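Local coordinates for protein mevalonate diphosphate decarboxylase (Legionella pneumophila, PDB 3LTO) that probably catalyses the ATP-dependent decarboxylation of mevalonate diphosphate to isopentenyl diphosphate, a step in isoprenoid lipid biosynthesis, at residues I11-Y16 with S30-T35. Sequence-based numbering, arbitrary orientation.
With SO4 (sulfate ion), chain C; SO4 (sulfate ion), chain D.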
loop_
_atom_site.group_PDB
_atom_site.type_symbol
_atom_site.label_atom_id
_atom_site.label_comp_id
_atom_site.label_asym_id
_atom_site.label_seq_id
_atom_site.Cartn_x
_atom_site.Cartn_y
_atom_site.Cartn_z
ATOM N N ILE A 11 1.862 14.624 -15.167
ATOM C CA ILE A 11 1.830 15.881 -14.425
ATOM C C ILE A 11 0.844 15.804 -13.252
ATOM O O ILE A 11 -0.351 15.561 -13.430
ATOM C CB ILE A 11 1.426 17.047 -15.349
ATOM C CG1 ILE A 11 1.409 18.357 -14.559
ATOM C CG2 ILE A 11 0.058 16.781 -15.956
ATOM C CD1 ILE A 11 2.764 18.781 -14.044
ATOM N N ALA A 12 1.365 16.019 -12.052
ATOM C CA ALA A 12 0.569 15.952 -10.838
ATOM C C ALA A 12 -0.261 17.193 -10.514
ATOM O O ALA A 12 0.234 18.318 -10.561
ATOM C CB ALA A 12 1.487 15.619 -9.657
ATOM N N LEU A 13 -1.536 16.968 -10.202
ATOM C CA LEU A 13 -2.460 18.032 -9.804
ATOM C C LEU A 13 -2.328 18.166 -8.274
ATOM O O LEU A 13 -2.403 19.272 -7.725
ATOM C CB LEU A 13 -3.896 17.671 -10.210
ATOM C CG LEU A 13 -4.315 18.027 -11.646
ATOM C CD1 LEU A 13 -3.248 17.589 -12.621
ATOM C CD2 LEU A 13 -5.647 17.381 -11.987
ATOM N N ILE A 14 -2.145 17.025 -7.603
ATOM C CA ILE A 14 -1.918 16.968 -6.151
ATOM C C ILE A 14 -0.479 16.428 -6.083
ATOM O O ILE A 14 -0.182 15.368 -6.640
ATOM C CB ILE A 14 -2.886 15.991 -5.447
ATOM C CG1 ILE A 14 -4.337 16.446 -5.656
ATOM C CG2 ILE A 14 -2.567 15.934 -3.954
ATOM C CD1 ILE A 14 -4.674 17.783 -5.001
ATOM N N LYS A 15 0.407 17.149 -5.405
ATOM C CA LYS A 15 1.823 16.774 -5.361
ATOM C C LYS A 15 2.307 15.757 -4.332
ATOM O O LYS A 15 1.964 15.828 -3.160
ATOM C CB LYS A 15 2.688 18.032 -5.181
ATOM C CG LYS A 15 2.282 19.255 -6.000
ATOM C CD LYS A 15 2.449 19.028 -7.485
ATOM C CE LYS A 15 2.156 20.303 -8.264
ATOM N NZ LYS A 15 2.259 20.094 -9.741
ATOM N N TYR A 16 3.136 14.827 -4.793
ATOM C CA TYR A 16 3.758 13.831 -3.935
ATOM C C TYR A 16 4.913 14.586 -3.282
ATOM O O TYR A 16 5.068 14.584 -2.069
ATOM C CB TYR A 16 4.288 12.669 -4.777
ATOM C CG TYR A 16 5.426 11.904 -4.134
ATOM C CD1 TYR A 16 5.331 11.424 -2.824
ATOM C CD2 TYR A 16 6.599 11.656 -4.843
ATOM C CE1 TYR A 16 6.382 10.719 -2.243
ATOM C CE2 TYR A 16 7.647 10.954 -4.278
ATOM C CZ TYR A 16 7.540 10.489 -2.979
ATOM O OH TYR A 16 8.609 9.828 -2.424
ATOM N N SER A 30 -1.154 11.144 -0.607
ATOM C CA SER A 30 -1.449 10.625 -1.922
ATOM C C SER A 30 -1.104 11.679 -2.962
ATOM O O SER A 30 -0.865 12.851 -2.634
ATOM C CB SER A 30 -2.932 10.273 -2.027
ATOM O OG SER A 30 -3.276 9.265 -1.097
ATOM N N SER A 31 -1.077 11.246 -4.217
ATOM C CA SER A 31 -0.798 12.134 -5.333
ATOM C C SER A 31 -1.668 11.731 -6.521
ATOM O O SER A 31 -1.999 10.554 -6.690
ATOM C CB SER A 31 0.691 12.087 -5.700
ATOM O OG SER A 31 1.125 10.773 -6.026
ATOM N N LEU A 32 -2.056 12.719 -7.323
ATOM C CA LEU A 32 -2.897 12.509 -8.500
ATOM C C LEU A 32 -2.282 13.214 -9.711
ATOM O O LEU A 32 -1.988 14.413 -9.653
ATOM C CB LEU A 32 -4.298 13.077 -8.252
ATOM C CG LEU A 32 -5.257 13.042 -9.438
ATOM C CD1 LEU A 32 -5.861 11.662 -9.568
ATOM C CD2 LEU A 32 -6.348 14.059 -9.236
ATOM N N SER A 33 -2.105 12.484 -10.809
ATOM C CA SER A 33 -1.508 13.082 -11.992
ATOM C C SER A 33 -2.192 12.697 -13.296
ATOM O O SER A 33 -2.909 11.699 -13.371
ATOM C CB SER A 33 -0.025 12.709 -12.070
ATOM O OG SER A 33 0.131 11.303 -12.178
ATOM N N TYR A 34 -1.963 13.514 -14.320
ATOM C CA TYR A 34 -2.514 13.269 -15.642
ATOM C C TYR A 34 -1.380 12.664 -16.461
ATOM O O TYR A 34 -0.255 13.163 -16.423
ATOM C CB TYR A 34 -2.959 14.575 -16.293
ATOM C CG TYR A 34 -3.611 14.370 -17.646
ATOM C CD1 TYR A 34 -4.772 13.608 -17.769
ATOM C CD2 TYR A 34 -3.056 14.914 -18.803
ATOM C CE1 TYR A 34 -5.361 13.389 -19.010
ATOM C CE2 TYR A 34 -3.640 14.697 -20.050
ATOM C CZ TYR A 34 -4.791 13.934 -20.143
ATOM O OH TYR A 34 -5.369 13.703 -21.372
ATOM N N THR A 35 -1.661 11.595 -17.195
ATOM C CA THR A 35 -0.621 10.965 -17.994
ATOM C C THR A 35 -0.507 11.669 -19.348
ATOM O O THR A 35 -1.453 11.691 -20.126
ATOM C CB THR A 35 -0.910 9.451 -18.172
ATOM O OG1 THR A 35 -1.111 8.850 -16.884
ATOM C CG2 THR A 35 0.268 8.754 -18.845
HETATM S S SO4 C . 5.154 15.125 -7.952
HETATM O O1 SO4 C . 3.820 14.775 -7.437
HETATM O O2 SO4 C . 5.591 14.057 -8.857
HETATM O O3 SO4 C . 5.063 16.401 -8.675
HETATM O O4 SO4 C . 6.132 15.258 -6.866
HETATM S S SO4 D . 11.655 9.832 -4.397
HETATM O O1 SO4 D . 10.645 8.928 -3.828
HETATM O O2 SO4 D . 11.964 9.439 -5.780
HETATM O O3 SO4 D . 11.135 11.209 -4.388
HETATM O O4 SO4 D . 12.882 9.772 -3.582
#
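With CG1 anti to its backbone N (chi1 -180°), Ile11 turns CG2 to Tyr34, its partner in an antiparallel strand pair, 3.8 Å from Tyr34 CB, while Tyr34 likewise carries its ring anti to N and away from Ile11. The pair belongs to the N-terminal domain of a GHMP-type fold, and its central feature is a classic beta bulge, with Leu13 and Ile14 together opposite Leu32. Regular pairing at Ile11 and Tyr34 uses two bonds, Ile11 N to Tyr34 O at 2.9 Å and Tyr34 N to Ile11 O at 2.8 Å. Next along, small residues suit the close approach of the backbones: the CA atoms of Ala12 and Ser33 are 3.7 Å apart. Leu32 O then takes two donors, Leu13 N at 2.7 Å and, weakly, Ile14 N at 3.3 Å; another weak bond runs from Leu32 N to Ile14 O. Branched apolar side chains suit this buried place: Leu13 packs on Phe223, and Ile14 and Leu32 on Leu219, all of helix 208-224. Ser31, by contrast, sets CB against Tyr16 CB, and its OG accepts a hydrogen bond from Arg152 NE. Beyond the bulge the chain reaches two sulfates, probably from the crystallisation liquor: Tyr16 OH bonds one in the plane of its ring, and Tyr16 N points almost straight at O1 of the other, 2.7 Å away.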